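Local coordinates for 433aa long hypothetical phosphoribosylglycinamide formyl transferase (Pyrococcus horikoshii, PDB 2DWC), which is of unknown function but is built as an ATP-grasp superfamily protein and holds adenosine-5'-diphosphate in a pocket, at residues I5-E10 with R217-N222; K32-E37 with A315-A320; G105-P110 with G271-F276; E224-F229 with G333-P338. All coordinates share one frame; numbering follows the deposited sequence.

Contacts 1, 3 and 4 all reach one large mixed β-sheet that contains the ATP-grasp strands, on neighbouring strands 274-283, 209-219 and 225-238, with strand 334-337 beyond. Contact 3 has its centre about 13 Å from that of contact 1 and is tied to it by R217, whose NE lies 2.8 Å from G272 O. H218 links contact 1 to contact 4, its NE2 being 2.7 Å from T228 OG1. Contact 2 joins the network through H317, with ND1 3.0 Å from I275 N of contact 3. The same sheet strands run on to the adenosine-5'-diphosphate pocket, which includes E210, Q237 and F281. Contacts 1 and 2 also touch the second subunit.

Contact 1 (I5-E10 with R217-N222); sequences IKLRDE and RHFDEN
F219 lies against the backbone of I5-L7, its side chain and that of L7 sliding past each other in opposite directions. From its CB outward, the phenylalanine first meets L7 CD1 at 3.6 Å. CG, anti to the carbonyl carbon (chi1 -74°), lies 4.0 Å from L7 CA. CD2 is closer to that backbone, 3.6 Å from L7 N, which sits over one face of the ring, toward the rim. The next atom, CE2, makes the closest approach, 3.3 Å from K6 C, and also has I5 CG1 at a looser distance. At the tip, F219 CZ meets I5 O at 3.6 Å, with that oxygen at the ring edge. L7 returns the contact with its two methyls: CD1 is 3.5 Å from D220 O and CD2 is 3.6 Å from E221 O. No hydrogen bond crosses between the segments, leaving the fit to van der Waals contact. L273 and I225 also pack on F219, while V363 of the second subunit touches L7 and E221. D220 OD1 receives the backbone N-H of E224 within the turn that follows F219. The N-terminal loop thus lies over the end of a β-hairpin, the antiparallel strands 209-219 and 225-238 of the ATP-grasp domain.

Contact 2 (K32-E37 with A315-A320); sequences KEIAIE and ALHLRA
E37 OE2 has two partners: water 1 donates to it at 3.1 Å, and R374 of the second subunit forms a salt bridge with it. The same water accepts from R319 NH1 at 2.9 Å, in the plane of the guanidinium, and so spans E37 and R319, whose charged atoms do not touch. Behind the carboxylate the contact is apolar. E37 CG, anti to the backbone N (chi1 -178°), reaches A315 CB at 3.5 Å and L318 CD2 at 3.7 Å, so the methylene touches both A315 and L318. Farther toward the start of helix 29-40, I34 brings CD1 to the edge of the H317 ring, 4.0 Å from CD2, while its CG2 branch meets L318 CD1 at 4.3 Å. H317 ND1 accepts the backbone N-H of I275. The axes of the helical segments 32-37 and 315-320 cross at -60°. I34 also touches residues of a glycine-rich turn resembling the Rossmann type, consistent with the preATP-grasp family. Chemically, the helices meet through carbon atoms, while OE2 of the buried E37 carboxylate is met by water and by R374 of the second subunit; such surroundings would probably favour the ionised form.

Contact 3 (G105-P110 with G271-F276); sequences GYFVVP and GGLGIF
P110, joined to V109 by a cis peptide bond, meets G272, L273 and F276 at a seam between the preATP-grasp and ATP-grasp parts of the chain. The backbones come very close here: P110 O and G272 CA are 3.2 Å apart in a CA-H...O contact, and a second such contact runs the other way, from P110 CA to L273 O, also 3.2 Å. G272 has a positive phi and faces P110 O with hydrogens alone, which lets the carbonyl come so near. L273 O is buried without a hydrogen-bond partner; carbon surrounds it on the P110 side, where CB lies 3.3 Å away, and V109 CG1 adds a contact at 3.6 Å. With CG1 anti to its backbone N (chi1 169°), V109 turns that methyl onto the carbonyl. The proline ring continues outward to F276, whose CZ is 3.7 Å from P110 CB and nearly as close to CG, the two side chains meeting obliquely. Farther back along the loop, F107 crosses the L273 side chain at about a right angle, and its CZ reaches L273 CD1 at 4.1 Å. On the ATP-grasp side, G272 O accepts from R217 NE, and G274 and F276 pair with R217 and A215 of strand 209-219. V109 also packs on H317 and V321 of helix 313-322, so the loop between helices 95-103 and 112-118 bonds through F107 and V109 to I86 of strand 85-88 on one hand and touches helix 313-322 and the start of strand 274-283 on the other.

Contact 4 (E224-F229 with G333-P338); sequences EIVTTF and GYRLFP
F229 and L336 pair as parallel β-strands, joining strand 225-238 to strand 334-337 in the large mixed sheet that contains the ATP-grasp strands. Two backbone bonds hold the register: F229 N donates to R335 O at 2.8 Å, and F229 O accepts from F337 N at 2.9 Å, so F229 takes both neighbours of L336. One step back the strands diverge and water 2 fills in, donating to T227 O at 2.7 Å and accepting from R335 N over a longer 3.3 Å. The side-chain polar groups gather round T228 OG1. R335 NH1 donates to it at 2.8 Å with a bent N-H...O angle of 142°, and H218 NE2 is its second hydrogen-bond partner. R335 NH1 has I326 O as a further partner, which helps fix the guanidinium. The arginine chain is extended from CG to NE, and V226 CG2 lies over one face of the guanidinium, 4.1 Å from R335 NE. T228 CG2, meanwhile, reaches the backbone of L336 and F337 CB. On the F229 and L336 side of the sheet, L336 CD2 touches F229 CB at 3.9 Å. There Y334 sets its ring edge toward the F229 face in a T-shaped pair, planes at 83°, with Y334 CD2 4.2 Å from F229 CE1.

Contact 1 (I5-E10 with R217-N222)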
loop_
_atom_site.group_PDB
_atom_site.type_symbol
_atom_site.label_atom_id
_atom_site.label_comp_id
_atom_site.label_asym_id
_atom_site.label_seq_id
_atom_site.Cartn_x
_atom_site.Cartn_y
_atom_site.Cartn_z
ATOM N N ILE B 5 -26.580 4.224 -3.995
ATOM C CA ILE B 5 -26.163 2.834 -3.911
ATOM C C ILE B 5 -26.608 2.281 -2.529
ATOM O O ILE B 5 -27.260 2.976 -1.778
ATOM C CB ILE B 5 -24.635 2.656 -4.026
ATOM C CG1 ILE B 5 -23.905 3.413 -2.904
ATOM C CG2 ILE B 5 -24.145 3.224 -5.388
ATOM C CD1 ILE B 5 -22.411 2.894 -2.704
ATOM N N LYS B 6 -26.291 1.028 -2.241
ATOM C CA LYS B 6 -26.665 0.446 -0.964
ATOM C C LYS B 6 -25.494 -0.318 -0.373
ATOM O O LYS B 6 -24.421 -0.441 -0.981
ATOM C CB LYS B 6 -27.832 -0.498 -1.139
ATOM C CG LYS B 6 -27.524 -1.618 -2.130
ATOM C CD LYS B 6 -28.816 -2.329 -2.524
ATOM C CE LYS B 6 -28.583 -3.283 -3.681
ATOM N NZ LYS B 6 -27.617 -4.337 -3.274
ATOM N N LEU B 7 -25.700 -0.826 0.832
ATOM C CA LEU B 7 -24.664 -1.609 1.522
ATOM C C LEU B 7 -24.274 -2.777 0.610
ATOM O O LEU B 7 -25.139 -3.513 0.049
ATOM C CB LEU B 7 -25.245 -2.122 2.875
ATOM C CG LEU B 7 -24.370 -3.100 3.684
ATOM C CD1 LEU B 7 -23.199 -2.412 4.321
ATOM C CD2 LEU B 7 -25.237 -3.721 4.792
ATOM N N ARG B 8 -22.955 -2.949 0.445
ATOM C CA ARG B 8 -22.373 -3.961 -0.429
ATOM C C ARG B 8 -21.788 -5.154 0.308
ATOM O O ARG B 8 -20.991 -4.986 1.233
ATOM C CB ARG B 8 -21.249 -3.291 -1.263
ATOM C CG ARG B 8 -20.506 -4.267 -2.118
ATOM C CD ARG B 8 -19.445 -3.497 -2.951
ATOM N NE ARG B 8 -20.101 -2.726 -4.034
ATOM C CZ ARG B 8 -20.543 -3.268 -5.174
ATOM N NH1 ARG B 8 -20.415 -4.596 -5.428
ATOM N NH2 ARG B 8 -21.142 -2.484 -6.054
ATOM N N ASP B 9 -22.174 -6.337 -0.128
ATOM C CA ASP B 9 -21.692 -7.570 0.488
ATOM C C ASP B 9 -20.829 -8.356 -0.481
ATOM O O ASP B 9 -20.282 -9.389 -0.112
ATOM C CB ASP B 9 -22.907 -8.448 0.846
ATOM C CG ASP B 9 -22.532 -9.704 1.614
ATOM O OD1 ASP B 9 -21.928 -9.573 2.695
ATOM O OD2 ASP B 9 -22.858 -10.815 1.135
ATOM N N GLU B 10 -20.672 -7.863 -1.710
ATOM C CA GLU B 10 -19.961 -8.662 -2.703
ATOM C C GLU B 10 -19.053 -7.816 -3.577
ATOM O O GLU B 10 -19.305 -6.627 -3.760
ATOM C CB GLU B 10 -21.020 -9.357 -3.621
ATOM C CG GLU B 10 -20.524 -10.182 -4.789
ATOM C CD GLU B 10 -20.348 -9.368 -6.093
ATOM O OE1 GLU B 10 -20.765 -8.200 -6.151
ATOM O OE2 GLU B 10 -19.791 -9.919 -7.060
ATOM N N ARG B 217 -18.431 9.210 5.981
ATOM C CA ARG B 217 -19.821 8.750 5.967
ATOM C C ARG B 217 -19.842 7.424 5.232
ATOM O O ARG B 217 -19.358 7.323 4.120
ATOM C CB ARG B 217 -20.707 9.763 5.238
ATOM C CG ARG B 217 -21.044 11.000 6.147
ATOM C CD ARG B 217 -21.814 12.103 5.427
ATOM N NE ARG B 217 -23.021 11.534 4.833
ATOM C CZ ARG B 217 -24.186 11.426 5.460
ATOM N NH1 ARG B 217 -24.319 11.858 6.718
ATOM N NH2 ARG B 217 -25.216 10.909 4.824
ATOM N N HIS B 218 -20.447 6.404 5.818
ATOM C CA HIS B 218 -20.429 5.082 5.169
ATOM C C HIS B 218 -21.559 4.252 5.778
ATOM O O HIS B 218 -22.157 4.663 6.771
ATOM C CB HIS B 218 -19.071 4.400 5.482
ATOM C CG HIS B 218 -18.847 4.179 6.957
ATOM N ND1 HIS B 218 -19.168 3.000 7.599
ATOM C CD2 HIS B 218 -18.319 4.989 7.905
ATOM C CE1 HIS B 218 -18.828 3.090 8.878
ATOM N NE2 HIS B 218 -18.310 4.286 9.088
ATOM N N PHE B 219 -21.840 3.100 5.169
ATOM C CA PHE B 219 -22.881 2.205 5.680
ATOM C C PHE B 219 -22.360 1.404 6.854
ATOM O O PHE B 219 -21.180 1.010 6.897
ATOM C CB PHE B 219 -23.306 1.183 4.619
ATOM C CG PHE B 219 -24.160 1.766 3.516
ATOM C CD1 PHE B 219 -25.411 2.338 3.804
ATOM C CD2 PHE B 219 -23.683 1.811 2.200
ATOM C CE1 PHE B 219 -26.169 2.954 2.802
ATOM C CE2 PHE B 219 -24.435 2.429 1.188
ATOM C CZ PHE B 219 -25.692 3.006 1.499
ATOM N N ASP B 220 -23.239 1.178 7.822
ATOM C CA ASP B 220 -22.896 0.315 8.943
ATOM C C ASP B 220 -23.416 -1.057 8.575
ATOM O O ASP B 220 -24.043 -1.260 7.523
ATOM C CB ASP B 220 -23.510 0.813 10.279
ATOM C CG ASP B 220 -25.054 0.825 10.294
ATOM O OD1 ASP B 220 -25.722 0.146 9.476
ATOM O OD2 ASP B 220 -25.610 1.515 11.180
ATOM N N GLU B 221 -23.158 -2.036 9.441
ATOM C CA GLU B 221 -23.565 -3.389 9.145
ATOM C C GLU B 221 -25.060 -3.578 8.947
ATOM O O GLU B 221 -25.485 -4.529 8.291
ATOM C CB GLU B 221 -23.040 -4.325 10.251
ATOM C CG GLU B 221 -22.723 -5.703 9.777
ATOM C CD GLU B 221 -22.071 -6.568 10.860
ATOM O OE1 GLU B 221 -21.605 -6.016 11.884
ATOM O OE2 GLU B 221 -22.019 -7.802 10.674
ATOM N N ASN B 222 -25.861 -2.677 9.511
ATOM C CA ASN B 222 -27.313 -2.755 9.370
ATOM C C ASN B 222 -27.831 -2.104 8.104
ATOM O O ASN B 222 -29.026 -2.125 7.841
ATOM C CB ASN B 222 -28.022 -2.102 10.557
ATOM C CG ASN B 222 -27.613 -2.707 11.865
ATOM O OD1 ASN B 222 -27.577 -3.936 12.007
ATOM N ND2 ASN B 222 -27.301 -1.854 12.845
#

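Contact 2 (K32-E37 with A315-A320)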
loop_
_atom_site.group_PDB
_atom_site.type_symbol
_atom_site.label_atom_id
_atom_site.label_comp_id
_atom_site.label_asym_id
_atom_site.label_seq_id
_atom_site.Cartn_x
_atom_site.Cartn_y
_atom_site.Cartn_z
ATOM N N LYS B 32 -3.837 8.371 -6.758
ATOM C CA LYS B 32 -2.949 7.207 -6.893
ATOM C C LYS B 32 -3.138 6.242 -5.716
ATOM O O LYS B 32 -3.163 5.015 -5.922
ATOM C CB LYS B 32 -1.473 7.677 -6.940
ATOM C CG LYS B 32 -0.475 6.563 -7.160
ATOM C CD LYS B 32 0.957 7.178 -7.171
ATOM C CE LYS B 32 1.940 6.227 -7.817
ATOM N NZ LYS B 32 3.340 6.803 -7.729
ATOM N N GLU B 33 -3.210 6.776 -4.484
ATOM C CA GLU B 33 -3.415 5.907 -3.330
ATOM C C GLU B 33 -4.827 5.277 -3.299
ATOM O O GLU B 33 -4.981 4.116 -2.855
ATOM C CB GLU B 33 -3.069 6.652 -2.014
ATOM C CG GLU B 33 -1.529 6.752 -1.833
ATOM C CD GLU B 33 -0.854 5.403 -1.464
ATOM O OE1 GLU B 33 0.405 5.324 -1.596
ATOM O OE2 GLU B 33 -1.547 4.436 -1.014
ATOM N N ILE B 34 -5.846 5.971 -3.815
ATOM C CA ILE B 34 -7.175 5.335 -3.896
ATOM C C ILE B 34 -7.051 4.186 -4.931
ATOM O O ILE B 34 -7.570 3.086 -4.750
ATOM C CB ILE B 34 -8.245 6.328 -4.399
ATOM C CG1 ILE B 34 -8.441 7.438 -3.349
ATOM C CG2 ILE B 34 -9.593 5.596 -4.667
ATOM C CD1 ILE B 34 -9.283 8.593 -3.876
ATOM N N ALA B 35 -6.318 4.429 -6.018
ATOM C CA ALA B 35 -6.168 3.385 -7.018
ATOM C C ALA B 35 -5.444 2.175 -6.452
ATOM O O ALA B 35 -5.750 1.026 -6.807
ATOM C CB ALA B 35 -5.396 3.947 -8.267
ATOM N N ILE B 36 -4.437 2.423 -5.621
ATOM C CA ILE B 36 -3.690 1.306 -5.020
ATOM C C ILE B 36 -4.598 0.481 -4.101
ATOM O O ILE B 36 -4.561 -0.753 -4.131
ATOM C CB ILE B 36 -2.439 1.873 -4.258
ATOM C CG1 ILE B 36 -1.364 2.220 -5.280
ATOM C CG2 ILE B 36 -1.837 0.795 -3.333
ATOM C CD1 ILE B 36 -0.207 2.994 -4.685
ATOM N N GLU B 37 -5.427 1.121 -3.282
ATOM C CA GLU B 37 -6.328 0.261 -2.458
ATOM C C GLU B 37 -7.338 -0.475 -3.329
ATOM O O GLU B 37 -7.664 -1.661 -3.087
ATOM C CB GLU B 37 -7.070 1.106 -1.447
ATOM C CG GLU B 37 -7.983 0.239 -0.539
ATOM C CD GLU B 37 -7.207 -0.782 0.333
ATOM O OE1 GLU B 37 -5.976 -0.605 0.625
ATOM O OE2 GLU B 37 -7.866 -1.753 0.746
ATOM N N ALA B 315 -8.231 4.469 1.507
ATOM C CA ALA B 315 -8.927 3.216 1.611
ATOM C C ALA B 315 -10.271 3.449 2.332
ATOM O O ALA B 315 -11.246 2.773 2.015
ATOM C CB ALA B 315 -8.070 2.186 2.413
ATOM N N LEU B 316 -10.310 4.401 3.267
ATOM C CA LEU B 316 -11.591 4.680 3.973
ATOM C C LEU B 316 -12.562 5.251 2.942
ATOM O O LEU B 316 -13.725 4.883 2.911
ATOM C CB LEU B 316 -11.403 5.701 5.088
ATOM C CG LEU B 316 -10.673 5.107 6.302
ATOM C CD1 LEU B 316 -10.277 6.219 7.272
ATOM C CD2 LEU B 316 -11.589 4.061 7.003
ATOM N N HIS B 317 -12.068 6.156 2.106
ATOM C CA HIS B 317 -12.920 6.749 1.069
ATOM C C HIS B 317 -13.411 5.671 0.118
ATOM O O HIS B 317 -14.588 5.609 -0.210
ATOM C CB HIS B 317 -12.104 7.780 0.260
ATOM C CG HIS B 317 -12.920 8.687 -0.605
ATOM N ND1 HIS B 317 -13.990 9.420 -0.134
ATOM C CD2 HIS B 317 -12.770 9.030 -1.908
ATOM C CE1 HIS B 317 -14.454 10.192 -1.104
ATOM N NE2 HIS B 317 -13.731 9.976 -2.196
ATOM N N LEU B 318 -12.486 4.853 -0.382
ATOM C CA LEU B 318 -12.867 3.818 -1.343
ATOM C C LEU B 318 -13.920 2.861 -0.760
ATOM O O LEU B 318 -14.918 2.518 -1.408
ATOM C CB LEU B 318 -11.629 3.017 -1.772
ATOM C CG LEU B 318 -11.951 1.872 -2.742
ATOM C CD1 LEU B 318 -12.441 2.449 -4.077
ATOM C CD2 LEU B 318 -10.694 1.020 -2.959
ATOM N N ARG B 319 -13.665 2.394 0.451
ATOM C CA ARG B 319 -14.631 1.478 1.065
ATOM C C ARG B 319 -15.985 2.154 1.194
ATOM O O ARG B 319 -17.018 1.579 0.844
ATOM C CB ARG B 319 -14.110 1.020 2.449
ATOM C CG ARG B 319 -12.962 -0.041 2.271
ATOM C CD ARG B 319 -12.233 -0.327 3.561
ATOM N NE ARG B 319 -13.103 -0.992 4.522
ATOM C CZ ARG B 319 -12.807 -2.126 5.179
ATOM N NH1 ARG B 319 -11.666 -2.762 4.983
ATOM N NH2 ARG B 319 -13.660 -2.613 6.089
ATOM N N ALA B 320 -15.973 3.381 1.684
ATOM C CA ALA B 320 -17.238 4.077 1.890
ATOM C C ALA B 320 -18.007 4.187 0.573
ATOM O O ALA B 320 -19.193 3.890 0.545
ATOM C CB ALA B 320 -17.011 5.510 2.455
HETATM O O HOH W 1 -9.260 -2.103 3.499
#

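Contact 3 (G105-P110 with G271-F276)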
loop_
_atom_site.group_PDB
_atom_site.type_symbol
_atom_site.label_atom_id
_atom_site.label_comp_id
_atom_site.label_asym_id
_atom_site.label_seq_id
_atom_site.Cartn_x
_atom_site.Cartn_y
_atom_site.Cartn_z
ATOM N N GLY B 105 -28.366 8.516 -12.967
ATOM C CA GLY B 105 -28.150 7.298 -12.219
ATOM C C GLY B 105 -26.716 6.830 -11.969
ATOM O O GLY B 105 -26.523 5.657 -11.644
ATOM N N TYR B 106 -25.714 7.698 -12.162
ATOM C CA TYR B 106 -24.341 7.285 -11.860
ATOM C C TYR B 106 -24.001 7.922 -10.538
ATOM O O TYR B 106 -24.267 9.123 -10.339
ATOM C CB TYR B 106 -23.350 7.802 -12.911
ATOM C CG TYR B 106 -23.565 7.120 -14.228
ATOM C CD1 TYR B 106 -24.306 7.735 -15.230
ATOM C CD2 TYR B 106 -23.089 5.826 -14.448
ATOM C CE1 TYR B 106 -24.586 7.088 -16.419
ATOM C CE2 TYR B 106 -23.364 5.166 -15.667
ATOM C CZ TYR B 106 -24.111 5.814 -16.623
ATOM O OH TYR B 106 -24.394 5.180 -17.804
ATOM N N PHE B 107 -23.289 7.170 -9.691
ATOM C CA PHE B 107 -22.993 7.617 -8.346
ATOM C C PHE B 107 -21.774 8.557 -8.255
ATOM O O PHE B 107 -20.626 8.128 -8.379
ATOM C CB PHE B 107 -22.802 6.380 -7.436
ATOM C CG PHE B 107 -22.516 6.723 -6.001
ATOM C CD1 PHE B 107 -23.260 7.729 -5.352
ATOM C CD2 PHE B 107 -21.516 6.059 -5.298
ATOM C CE1 PHE B 107 -23.008 8.073 -4.007
ATOM C CE2 PHE B 107 -21.259 6.403 -3.920
ATOM C CZ PHE B 107 -22.022 7.417 -3.301
ATOM N N VAL B 108 -22.062 9.837 -8.060
ATOM C CA VAL B 108 -21.046 10.880 -7.892
ATOM C C VAL B 108 -20.795 11.056 -6.394
ATOM O O VAL B 108 -21.742 11.222 -5.594
ATOM C CB VAL B 108 -21.546 12.187 -8.510
ATOM C CG1 VAL B 108 -20.547 13.318 -8.291
ATOM C CG2 VAL B 108 -21.781 11.965 -10.020
ATOM N N VAL B 109 -19.517 11.033 -6.019
ATOM C CA VAL B 109 -19.088 11.079 -4.615
ATOM C C VAL B 109 -18.713 12.463 -4.119
ATOM O O VAL B 109 -17.986 13.196 -4.801
ATOM C CB VAL B 109 -17.817 10.203 -4.462
ATOM C CG1 VAL B 109 -17.137 10.418 -3.089
ATOM C CG2 VAL B 109 -18.201 8.727 -4.697
ATOM N N PRO B 110 -19.226 12.867 -2.945
ATOM C CA PRO B 110 -20.151 12.162 -2.026
ATOM C C PRO B 110 -21.559 12.309 -2.612
ATOM O O PRO B 110 -22.433 11.442 -2.411
ATOM C CB PRO B 110 -19.929 12.886 -0.693
ATOM C CG PRO B 110 -19.618 14.292 -1.128
ATOM C CD PRO B 110 -18.700 14.104 -2.338
ATOM N N GLY B 271 -24.011 15.391 3.423
ATOM C CA GLY B 271 -24.566 14.090 3.078
ATOM C C GLY B 271 -23.693 13.230 2.164
ATOM O O GLY B 271 -22.494 13.492 2.057
ATOM N N GLY B 272 -24.308 12.222 1.534
ATOM C CA GLY B 272 -23.588 11.337 0.622
ATOM C C GLY B 272 -22.776 10.271 1.329
ATOM O O GLY B 272 -23.019 9.935 2.496
ATOM N N LEU B 273 -21.800 9.703 0.618
ATOM C CA LEU B 273 -20.885 8.716 1.233
ATOM C C LEU B 273 -19.469 9.145 0.862
ATOM O O LEU B 273 -19.259 9.670 -0.217
ATOM C CB LEU B 273 -21.057 7.293 0.672
ATOM C CG LEU B 273 -22.427 6.626 0.819
ATOM C CD1 LEU B 273 -22.376 5.254 0.107
ATOM C CD2 LEU B 273 -22.747 6.472 2.335
ATOM N N GLY B 274 -18.516 8.927 1.760
ATOM C CA GLY B 274 -17.137 9.293 1.461
ATOM C C GLY B 274 -16.444 10.003 2.609
ATOM O O GLY B 274 -17.063 10.332 3.632
ATOM N N ILE B 275 -15.147 10.205 2.467
ATOM C CA ILE B 275 -14.424 10.934 3.505
ATOM C C ILE B 275 -14.441 12.437 3.173
ATOM O O ILE B 275 -14.476 12.832 1.997
ATOM C CB ILE B 275 -13.013 10.357 3.647
ATOM C CG1 ILE B 275 -12.529 10.595 5.088
ATOM C CG2 ILE B 275 -12.110 10.946 2.641
ATOM C CD1 ILE B 275 -11.512 9.622 5.464
ATOM N N PHE B 276 -14.397 13.268 4.219
ATOM C CA PHE B 276 -14.424 14.713 4.083
ATOM C C PHE B 276 -13.228 15.266 4.846
ATOM O O PHE B 276 -12.874 14.732 5.889
ATOM C CB PHE B 276 -15.705 15.287 4.754
ATOM C CG PHE B 276 -16.986 14.956 4.035
ATOM C CD1 PHE B 276 -17.551 13.689 4.131
ATOM C CD2 PHE B 276 -17.626 15.913 3.253
ATOM C CE1 PHE B 276 -18.745 13.373 3.445
ATOM C CE2 PHE B 276 -18.836 15.607 2.562
ATOM C CZ PHE B 276 -19.378 14.336 2.667
#

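Contact 4 (E224-F229 with G333-P338)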
loop_
_atom_site.group_PDB
_atom_site.type_symbol
_atom_site.label_atom_id
_atom_site.label_comp_id
_atom_site.label_asym_id
_atom_site.label_seq_id
_atom_site.Cartn_x
_atom_site.Cartn_y
_atom_site.Cartn_z
ATOM N N GLU B 224 -27.554 1.177 7.391
ATOM C CA GLU B 224 -27.824 2.615 7.540
ATOM C C GLU B 224 -26.529 3.389 7.452
ATOM O O GLU B 224 -25.464 2.851 7.681
ATOM C CB GLU B 224 -28.473 2.900 8.880
ATOM C CG GLU B 224 -29.774 2.170 8.967
ATOM C CD GLU B 224 -30.442 2.343 10.295
ATOM O OE1 GLU B 224 -29.730 2.601 11.301
ATOM O OE2 GLU B 224 -31.685 2.203 10.314
ATOM N N ILE B 225 -26.634 4.669 7.163
ATOM C CA ILE B 225 -25.430 5.470 7.073
ATOM C C ILE B 225 -24.985 6.011 8.427
ATOM O O ILE B 225 -25.807 6.519 9.215
ATOM C CB ILE B 225 -25.643 6.617 6.092
ATOM C CG1 ILE B 225 -25.984 6.024 4.725
ATOM C CG2 ILE B 225 -24.394 7.533 6.053
ATOM C CD1 ILE B 225 -26.387 7.088 3.734
ATOM N N VAL B 226 -23.699 5.838 8.728
ATOM C CA VAL B 226 -23.121 6.391 9.960
ATOM C C VAL B 226 -21.890 7.229 9.614
ATOM O O VAL B 226 -21.417 7.209 8.465
ATOM C CB VAL B 226 -22.697 5.270 10.962
ATOM C CG1 VAL B 226 -23.905 4.493 11.393
ATOM C CG2 VAL B 226 -21.702 4.325 10.321
ATOM N N THR B 227 -21.372 7.978 10.589
ATOM C CA THR B 227 -20.194 8.799 10.338
ATOM C C THR B 227 -19.137 8.401 11.379
ATOM O O THR B 227 -19.429 8.337 12.586
ATOM C CB THR B 227 -20.552 10.295 10.488
ATOM O OG1 THR B 227 -21.721 10.580 9.705
ATOM C CG2 THR B 227 -19.364 11.186 10.042
ATOM N N THR B 228 -17.913 8.160 10.916
ATOM C CA THR B 228 -16.821 7.704 11.775
ATOM C C THR B 228 -15.715 8.717 11.764
ATOM O O THR B 228 -15.405 9.335 10.737
ATOM C CB THR B 228 -16.354 6.297 11.302
ATOM O OG1 THR B 228 -17.461 5.433 11.429
ATOM C CG2 THR B 228 -15.188 5.751 12.137
ATOM N N PHE B 229 -15.114 8.904 12.944
ATOM C CA PHE B 229 -14.125 9.939 13.124
ATOM C C PHE B 229 -12.721 9.557 13.493
ATOM O O PHE B 229 -12.474 9.067 14.628
ATOM C CB PHE B 229 -14.617 10.912 14.212
ATOM C CG PHE B 229 -15.918 11.593 13.857
ATOM C CD1 PHE B 229 -17.141 10.974 14.135
ATOM C CD2 PHE B 229 -15.901 12.797 13.184
ATOM C CE1 PHE B 229 -18.336 11.563 13.734
ATOM C CE2 PHE B 229 -17.090 13.404 12.768
ATOM C CZ PHE B 229 -18.312 12.781 13.046
ATOM N N GLY B 333 -20.546 8.384 22.688
ATOM C CA GLY B 333 -21.501 8.765 21.666
ATOM C C GLY B 333 -20.925 9.038 20.283
ATOM O O GLY B 333 -21.673 9.399 19.371
ATOM N N TYR B 334 -19.608 8.916 20.131
ATOM C CA TYR B 334 -18.982 9.120 18.822
ATOM C C TYR B 334 -18.366 7.807 18.338
ATOM O O TYR B 334 -17.737 7.069 19.116
ATOM C CB TYR B 334 -17.892 10.208 18.889
ATOM C CG TYR B 334 -18.419 11.635 18.920
ATOM C CD1 TYR B 334 -18.331 12.404 20.090
ATOM C CD2 TYR B 334 -19.071 12.196 17.798
ATOM C CE1 TYR B 334 -18.891 13.685 20.162
ATOM C CE2 TYR B 334 -19.629 13.487 17.856
ATOM C CZ TYR B 334 -19.542 14.219 19.044
ATOM O OH TYR B 334 -20.135 15.465 19.132
ATOM N N ARG B 335 -18.576 7.498 17.057
ATOM C CA ARG B 335 -18.013 6.300 16.456
ATOM C C ARG B 335 -16.632 6.777 15.961
ATOM O O ARG B 335 -16.530 7.600 15.043
ATOM C CB ARG B 335 -18.878 5.824 15.279
ATOM C CG ARG B 335 -18.686 4.347 14.910
ATOM C CD ARG B 335 -19.548 3.967 13.692
ATOM N NE ARG B 335 -19.538 2.541 13.297
ATOM C CZ ARG B 335 -18.620 1.954 12.520
ATOM N NH1 ARG B 335 -17.579 2.666 12.034
ATOM N NH2 ARG B 335 -18.769 0.661 12.190
ATOM N N LEU B 336 -15.576 6.308 16.634
ATOM C CA LEU B 336 -14.230 6.724 16.301
ATOM C C LEU B 336 -13.488 5.680 15.492
ATOM O O LEU B 336 -13.838 4.505 15.484
ATOM C CB LEU B 336 -13.417 7.024 17.598
ATOM C CG LEU B 336 -14.041 8.059 18.561
ATOM C CD1 LEU B 336 -13.031 8.370 19.662
ATOM C CD2 LEU B 336 -14.405 9.337 17.824
ATOM N N PHE B 337 -12.446 6.131 14.799
ATOM C CA PHE B 337 -11.600 5.209 14.037
ATOM C C PHE B 337 -10.235 5.250 14.760
ATOM O O PHE B 337 -9.526 6.242 14.726
ATOM C CB PHE B 337 -11.438 5.664 12.588
ATOM C CG PHE B 337 -10.788 4.605 11.740
ATOM C CD1 PHE B 337 -11.538 3.531 11.299
ATOM C CD2 PHE B 337 -9.404 4.596 11.553
ATOM C CE1 PHE B 337 -10.937 2.435 10.697
ATOM C CE2 PHE B 337 -8.783 3.510 10.950
ATOM C CZ PHE B 337 -9.540 2.427 10.524
ATOM N N PRO B 338 -9.843 4.143 15.376
ATOM C CA PRO B 338 -8.574 4.098 16.115
ATOM C C PRO B 338 -7.320 4.266 15.269
ATOM O O PRO B 338 -7.194 3.663 14.227
ATOM C CB PRO B 338 -8.617 2.719 16.781
ATOM C CG PRO B 338 -10.096 2.385 16.846
ATOM C CD PRO B 338 -10.563 2.860 15.494
HETATM O O HOH W 2 -20.432 9.179 14.908
#